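Local coordinates for esterase (Sinorhizobium meliloti 1021, PDB 4TX1) that acts as a carbohydrate acetylesterase of the SGNH hydrolase family, removing acetyl groups by means of a catalytic serine, at the interface of chains A and B and the interface of chains A and C. Sequence-based numbering; all coordinates share one arbitrary frame. Chains: chain A/B/C, Esterase.

Chain A meets two neighbours here: chain B at contact 1 and chain C at contact 2, their C-alpha centres about 21 Å apart. The contacts share no residue position, yet both draw on the surroundings of the helix that starts at 112. Contact 1 uses the first turns of this helix in chain B, whereas contact 2 uses the loop beyond its end in chain C. Contact 2 belongs to a two-fold symmetric interface; contact 1 belongs to one that is not an exact two-fold. Two different interfaces on one subunit allow an assembly larger than a dimer, consistent with the six copies in the deposited assembly.

Contact 1: the interface of chains A and B. Residues chain A 71, 107; chain B 66-67, 109, 111, 114, 117-118.
A:Leu71 and A:Ile107 project from loops with backbone torsions in or near the helical range towards B:Gly114, B:Lys117 and B:Gly118 in helix 112-128 and towards the loops beside it. The glycines let the two aliphatic side chains come down to the helix backbone. A:Leu71 divides its fork: CD2 packs 3.6 Å from B:Gly118 CA and also meets the B:Lys117 carbonyl oxygen and the B:Ala66 methyl, while CD1 touches B:Lys117 CB and the B:Tyr67 hydroxyl. The A:Leu71 and B:Lys117 side chains cross at about a right angle. In A:Ile107, CG1 stands between the backbone N and the carbonyl carbon (chi1 60°), which sends its two branches to different partners. A:Ile107 CG2 reaches B:Thr111 OG1 at 3.8 Å, B:Gly114 CA and the CB-CG side of B:His109; the extended CG1-CD1 arm runs to B:Tyr67 OH at 3.9 Å. Within chain A, the CD1 methyls of A:Leu71 and A:Ile107 lie 3.5 Å apart, so the two side chains form one apolar ridge. Opposite them, B:Tyr67 is held in place. The B:Tyr67 phenol OH donates to the carbonyl oxygen B:Gly114 O at 2.8 Å, from 39° out of the carbonyl plane, and B:His109 ND1 sits 3.4 Å above the centre of the B:Tyr67 ring. B:Thr111 OG1 accepts from B:Gly114 N at 3.0 Å, capping the start of the helix. The patch joins the chain A loops before helices 78-89 and 112-127 to the start of helix 112-128 in chain B, on the periphery of the SGNH α/β/α fold.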
ATOM      1  N   LEU A  71      -5.834  -5.524  12.766  1.00 11.81           N
ATOM      2  CA  LEU A  71      -5.988  -6.586  13.721  1.00 11.50           C
ATOM      3  C   LEU A  71      -6.758  -7.843  13.302  1.00 13.99           C
ATOM      4  O   LEU A  71      -6.855  -8.849  14.076  1.00 13.92           O
ATOM      5  CB  LEU A  71      -6.598  -6.012  15.030  1.00 13.18           C
ATOM      6  CG  LEU A  71      -5.768  -4.959  15.740  1.00 13.69           C
ATOM      7  CD1 LEU A  71      -6.566  -4.300  16.885  1.00 14.68           C
ATOM      8  CD2 LEU A  71      -4.435  -5.531  16.235  1.00 13.98           C
ATOM      9  N   ILE A 107      -8.106   3.003  20.108  1.00 14.81           N
ATOM     10  CA  ILE A 107      -7.051   2.672  19.170  1.00 15.54           C
ATOM     11  C   ILE A 107      -7.408   3.242  17.793  1.00 17.45           C
ATOM     12  O   ILE A 107      -6.454   3.496  17.041  1.00 20.15           O
ATOM     13  CB  ILE A 107      -6.671   1.197  19.049  1.00 17.71           C
ATOM     14  CG1 ILE A 107      -7.837   0.322  18.606  1.00 20.13           C
ATOM     15  CG2 ILE A 107      -6.099   0.688  20.444  1.00 18.65           C
ATOM     16  CD1 ILE A 107      -7.459  -1.118  18.088  1.00 20.88           C
TER
ATOM     17  N   ALA B  66       1.103  -4.154  15.721  1.00 11.59           N
ATOM     18  CA  ALA B  66       0.265  -4.238  14.520  1.00 10.98           C
ATOM     19  C   ALA B  66      -0.160  -2.870  14.020  1.00 11.36           C
ATOM     20  O   ALA B  66      -1.245  -2.708  13.447  1.00 11.71           O
ATOM     21  CB  ALA B  66      -0.931  -5.158  14.832  1.00 12.43           C
ATOM     22  N   TYR B  67       0.723  -1.879  14.193  1.00 10.89           N
ATOM     23  CA  TYR B  67       0.406  -0.438  13.969  1.00 11.92           C
ATOM     24  C   TYR B  67       1.479   0.254  13.115  1.00 10.39           C
ATOM     25  O   TYR B  67       2.666   0.062  13.237  1.00 12.27           O
ATOM     26  CB  TYR B  67       0.213   0.297  15.274  1.00 11.62           C
ATOM     27  CG  TYR B  67      -0.869  -0.326  16.145  1.00 11.77           C
ATOM     28  CD1 TYR B  67      -2.223  -0.011  15.951  1.00 13.15           C
ATOM     29  CD2 TYR B  67      -0.577  -1.293  17.088  1.00 11.98           C
ATOM     30  CE1 TYR B  67      -3.189  -0.631  16.693  1.00 13.77           C
ATOM     31  CE2 TYR B  67      -1.571  -1.927  17.846  1.00 13.61           C
ATOM     32  CZ  TYR B  67      -2.881  -1.591  17.652  1.00 14.62           C
ATOM     33  OH  TYR B  67      -3.788  -2.248  18.418  1.00 14.78           O
ATOM     34  N   HIS B 109      -0.772   4.415  19.958  1.00 14.34           N
ATOM     35  CA  HIS B 109      -2.100   4.356  20.604  1.00 14.12           C
ATOM     36  C   HIS B 109      -1.937   4.526  22.099  1.00 17.06           C
ATOM     37  O   HIS B 109      -2.910   4.992  22.758  1.00 15.92           O
ATOM     38  CB  HIS B 109      -3.017   3.143  20.262  1.00 13.45           C
ATOM     39  CG  HIS B 109      -2.414   1.830  20.617  1.00 13.39           C
ATOM     40  ND1 HIS B 109      -1.724   1.040  19.712  1.00 15.34           N
ATOM     41  CD2 HIS B 109      -2.343   1.202  21.803  1.00 11.56           C
ATOM     42  CE1 HIS B 109      -1.270  -0.041  20.363  1.00 12.13           C
ATOM     43  NE2 HIS B 109      -1.644   0.045  21.622  1.00 16.59           N
ATOM     44  N   THR B 111      -1.963   2.218  24.589  1.00 17.03           N
ATOM     45  CA  THR B 111      -2.754   1.348  25.481  1.00 17.21           C
ATOM     46  C   THR B 111      -2.197  -0.070  25.616  1.00 19.43           C
ATOM     47  O   THR B 111      -1.893  -0.734  24.640  1.00 15.33           O
ATOM     48  CB  THR B 111      -4.198   1.286  25.041  1.00 17.53           C
ATOM     49  OG1 THR B 111      -4.330   0.660  23.788  1.00 15.60           O
ATOM     50  CG2 THR B 111      -4.791   2.710  24.896  1.00 17.59           C
ATOM     51  N   GLY B 114      -4.514  -2.265  23.402  1.00 13.74           N
ATOM     52  CA  GLY B 114      -4.200  -2.297  21.992  1.00 13.69           C
ATOM     53  C   GLY B 114      -2.974  -3.172  21.675  1.00 13.23           C
ATOM     54  O   GLY B 114      -2.919  -3.790  20.629  1.00 13.42           O
ATOM     55  N   LYS B 117      -3.999  -6.858  21.814  1.00 13.59           N
ATOM     56  CA  LYS B 117      -4.762  -7.240  20.630  1.00 13.84           C
ATOM     57  C   LYS B 117      -3.808  -7.415  19.444  1.00 12.07           C
ATOM     58  O   LYS B 117      -4.056  -8.226  18.531  1.00 12.11           O
ATOM     59  CB  LYS B 117      -5.803  -6.180  20.284  1.00 16.14           C
ATOM     60  CG  LYS B 117      -6.991  -6.165  21.285  1.00 17.02           C
ATOM     61  CD  LYS B 117      -7.759  -7.486  21.489  1.00 21.34           C
ATOM     62  CE  LYS B 117      -8.559  -7.910  20.273  1.00 25.35           C
ATOM     63  NZ  LYS B 117      -9.354  -9.200  20.300  1.00 30.29           N
ATOM     64  N   GLY B 118      -2.771  -6.604  19.411  1.00 12.18           N
ATOM     65  CA  GLY B 118      -1.721  -6.680  18.363  1.00 10.67           C
ATOM     66  C   GLY B 118      -1.022  -8.015  18.451  1.00 11.26           C
ATOM     67  O   GLY B 118      -0.758  -8.681  17.471  1.00 11.77           O
TER

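Contact 2: the interface of chains A and C. Residues chain A 25, 27, 32-33, 61; chain C 90-91, 132-133.
A:Trp25 meets C:Thr133 with the outer edge of its indole, and C:Pro132 lies over the rim of one face. C:Thr133 OG1 lies in the plane of the indole at that edge, while the methyl C:Thr133 CG2 packs 3.7 Å from the ring atom A:Trp25 CH2. A first torsion of 55° turns OG1 and CG2 of C:Thr133 both towards chain A: the methyl fits among the A:Trp25 edge, A:Tyr27 CE1 at 3.7 Å and A:Gly33 CA. Backbone also closes in, with the carbonyl oxygen A:Ser32 O 3.4 Å from C:Thr133 CB. C:Pro132 crosses the indole obliquely, its CG over the rim of the face that also carries A:Asn61 ND2, 3.9 Å from A:Trp25 CZ2. At the pyrrole end of the ring, A:Trp25 NE1 donates a weak, strongly bent hydrogen bond to the carbonyl oxygen C:Ala90 O at 3.0 Å (124° at the hydrogen). A:Asn61 serves both chains. The amide A:Asn61 ND2 lies 3.5 Å above the A:Trp25 ring, offset towards the rim, and also packs beside C:Pro132 CB.

Further out, A:Asn61 ND2 is linked nearly straight to water 1 at 2.9 Å, and the water reaches C:Pro132 O, so one water bridges the A:Asn61 side-chain amide and the C:Pro132 backbone carbonyl. The side chain of A:Trp25 leaves helix 22-25 with CG anti to the backbone N (chi1 -175°), which carries the ring out to chain C. On the partner, a cis peptide bond joins C:Ala90 to C:Pro91 and probably helps to set the direction of the C:Ala90 carbonyl.

Helix 22-25 begins at the serine of the GDSL motif, the nucleophile of this family. Being two-fold symmetric, the interface repeats this patch with the chains exchanged; it probably steadies the pairing of A and C and may also help to shape the approach to the catalytic serine.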
ATOM      1  N   TRP A  25     -23.176  -7.526   9.609  1.00 12.16           N
ATOM      2  CA  TRP A  25     -22.823  -8.947   9.463  1.00 12.83           C
ATOM      3  C   TRP A  25     -23.837  -9.799  10.247  1.00 13.29           C
ATOM      4  O   TRP A  25     -24.274 -10.826   9.774  1.00 12.81           O
ATOM      5  CB  TRP A  25     -21.420  -9.200   9.987  1.00 13.35           C
ATOM      6  CG  TRP A  25     -20.880 -10.580   9.792  1.00 12.17           C
ATOM      7  CD1 TRP A  25     -20.473 -11.093   8.631  1.00 12.56           C
ATOM      8  CD2 TRP A  25     -20.657 -11.575  10.776  1.00 12.90           C
ATOM      9  NE1 TRP A  25     -19.983 -12.353   8.799  1.00 13.14           N
ATOM     10  CE2 TRP A  25     -20.098 -12.688  10.119  1.00 12.90           C
ATOM     11  CE3 TRP A  25     -20.860 -11.638  12.156  1.00 13.96           C
ATOM     12  CZ2 TRP A  25     -19.734 -13.847  10.777  1.00 12.68           C
ATOM     13  CZ3 TRP A  25     -20.461 -12.811  12.844  1.00 13.41           C
ATOM     14  CH2 TRP A  25     -19.920 -13.890  12.141  1.00 14.04           C
ATOM     15  N   TYR A  27     -23.594 -10.155  14.276  1.00 15.67           N
ATOM     16  CA  TYR A  27     -22.844 -10.754  15.373  1.00 15.06           C
ATOM     17  C   TYR A  27     -23.677 -11.128  16.598  1.00 15.39           C
ATOM     18  O   TYR A  27     -24.281 -10.311  17.203  1.00 16.39           O
ATOM     19  CB  TYR A  27     -21.638  -9.886  15.791  1.00 20.00           C
ATOM     20  CG  TYR A  27     -20.647 -10.630  16.636  1.00 20.00           C
ATOM     21  CD1 TYR A  27     -19.571 -11.251  16.071  1.00 20.00           C
ATOM     22  CD2 TYR A  27     -20.776 -10.712  18.002  1.00 20.00           C
ATOM     23  CE1 TYR A  27     -18.692 -11.982  16.824  1.00 20.00           C
ATOM     24  CE2 TYR A  27     -19.881 -11.429  18.760  1.00 20.00           C
ATOM     25  CZ  TYR A  27     -18.848 -12.068  18.160  1.00 20.00           C
ATOM     26  OH  TYR A  27     -17.936 -12.781  18.856  1.00 20.00           O
ATOM     27  N   SER A  32     -21.203 -16.244  20.236  1.00 23.52           N
ATOM     28  CA  SER A  32     -20.033 -15.798  19.454  1.00 23.90           C
ATOM     29  C   SER A  32     -20.079 -16.397  18.056  1.00 23.69           C
ATOM     30  O   SER A  32     -19.103 -17.082  17.582  1.00 21.94           O
ATOM     31  CB  SER A  32     -18.724 -16.167  20.150  1.00 27.27           C
ATOM     32  OG  SER A  32     -18.712 -15.636  21.471  1.00 29.68           O
ATOM     33  N   GLY A  33     -21.232 -16.248  17.427  1.00 18.70           N
ATOM     34  CA  GLY A  33     -21.406 -16.694  16.058  1.00 17.95           C
ATOM     35  C   GLY A  33     -22.197 -15.660  15.287  1.00 15.02           C
ATOM     36  O   GLY A  33     -22.142 -14.478  15.628  1.00 15.75           O
ATOM     37  N   ASN A  61     -16.966  -7.372  10.069  1.00 10.54           N
ATOM     38  CA  ASN A  61     -16.658  -7.231  11.465  1.00 10.67           C
ATOM     39  C   ASN A  61     -15.413  -6.319  11.712  1.00 11.04           C
ATOM     40  O   ASN A  61     -14.376  -6.547  11.080  1.00 12.51           O
ATOM     41  CB  ASN A  61     -16.443  -8.540  12.151  1.00 10.99           C
ATOM     42  CG  ASN A  61     -17.730  -9.371  12.289  1.00 12.43           C
ATOM     43  OD1 ASN A  61     -18.783  -9.000  11.756  1.00 13.52           O
ATOM     44  ND2 ASN A  61     -17.599 -10.580  12.830  1.00 13.62           N
TER
ATOM     45  N   ALA C  90     -18.521 -14.844   5.641  1.00 12.49           N
ATOM     46  CA  ALA C  90     -18.351 -16.067   6.465  1.00 13.89           C
ATOM     47  C   ALA C  90     -19.534 -16.203   7.393  1.00 14.34           C
ATOM     48  O   ALA C  90     -20.048 -15.217   7.853  1.00 14.27           O
ATOM     49  CB  ALA C  90     -17.064 -15.933   7.318  1.00 14.81           C
ATOM     50  N   PRO C  91     -19.885 -17.418   7.747  1.00 14.79           N
ATOM     51  CA  PRO C  91     -19.261 -18.707   7.335  1.00 15.14           C
ATOM     52  C   PRO C  91     -19.729 -19.160   6.023  1.00 16.93           C
ATOM     53  O   PRO C  91     -20.896 -18.955   5.651  1.00 15.22           O
ATOM     54  CB  PRO C  91     -19.677 -19.704   8.429  1.00 17.63           C
ATOM     55  CG  PRO C  91     -20.899 -19.115   9.007  1.00 20.25           C
ATOM     56  CD  PRO C  91     -20.778 -17.601   8.883  1.00 18.08           C
ATOM     57  N   PRO C 132     -14.090 -14.965  11.018  1.00 13.83           N
ATOM     58  CA  PRO C 132     -14.549 -14.006  12.071  1.00 16.11           C
ATOM     59  C   PRO C 132     -14.982 -14.684  13.304  1.00 17.69           C
ATOM     60  O   PRO C 132     -14.849 -14.065  14.392  1.00 17.78           O
ATOM     61  CB  PRO C 132     -15.679 -13.214  11.415  1.00 17.69           C
ATOM     62  CG  PRO C 132     -15.864 -13.823  10.098  1.00 17.68           C
ATOM     63  CD  PRO C 132     -14.819 -14.825   9.758  1.00 14.83           C
ATOM     64  N   THR C 133     -15.476 -15.915  13.177  1.00 18.62           N
ATOM     65  CA  THR C 133     -15.894 -16.634  14.395  1.00 21.09           C
ATOM     66  C   THR C 133     -15.398 -18.071  14.249  1.00 25.20           C
ATOM     67  O   THR C 133     -14.950 -18.507  13.175  1.00 23.62           O
ATOM     68  CB  THR C 133     -17.453 -16.584  14.612  1.00 20.72           C
ATOM     69  OG1 THR C 133     -18.116 -17.090  13.440  1.00 19.53           O
ATOM     70  CG2 THR C 133     -17.936 -15.082  14.967  1.00 19.94           C
TER
HETATM   71  O   HOH W   1     -15.152 -11.191  14.357  1.00 17.69           O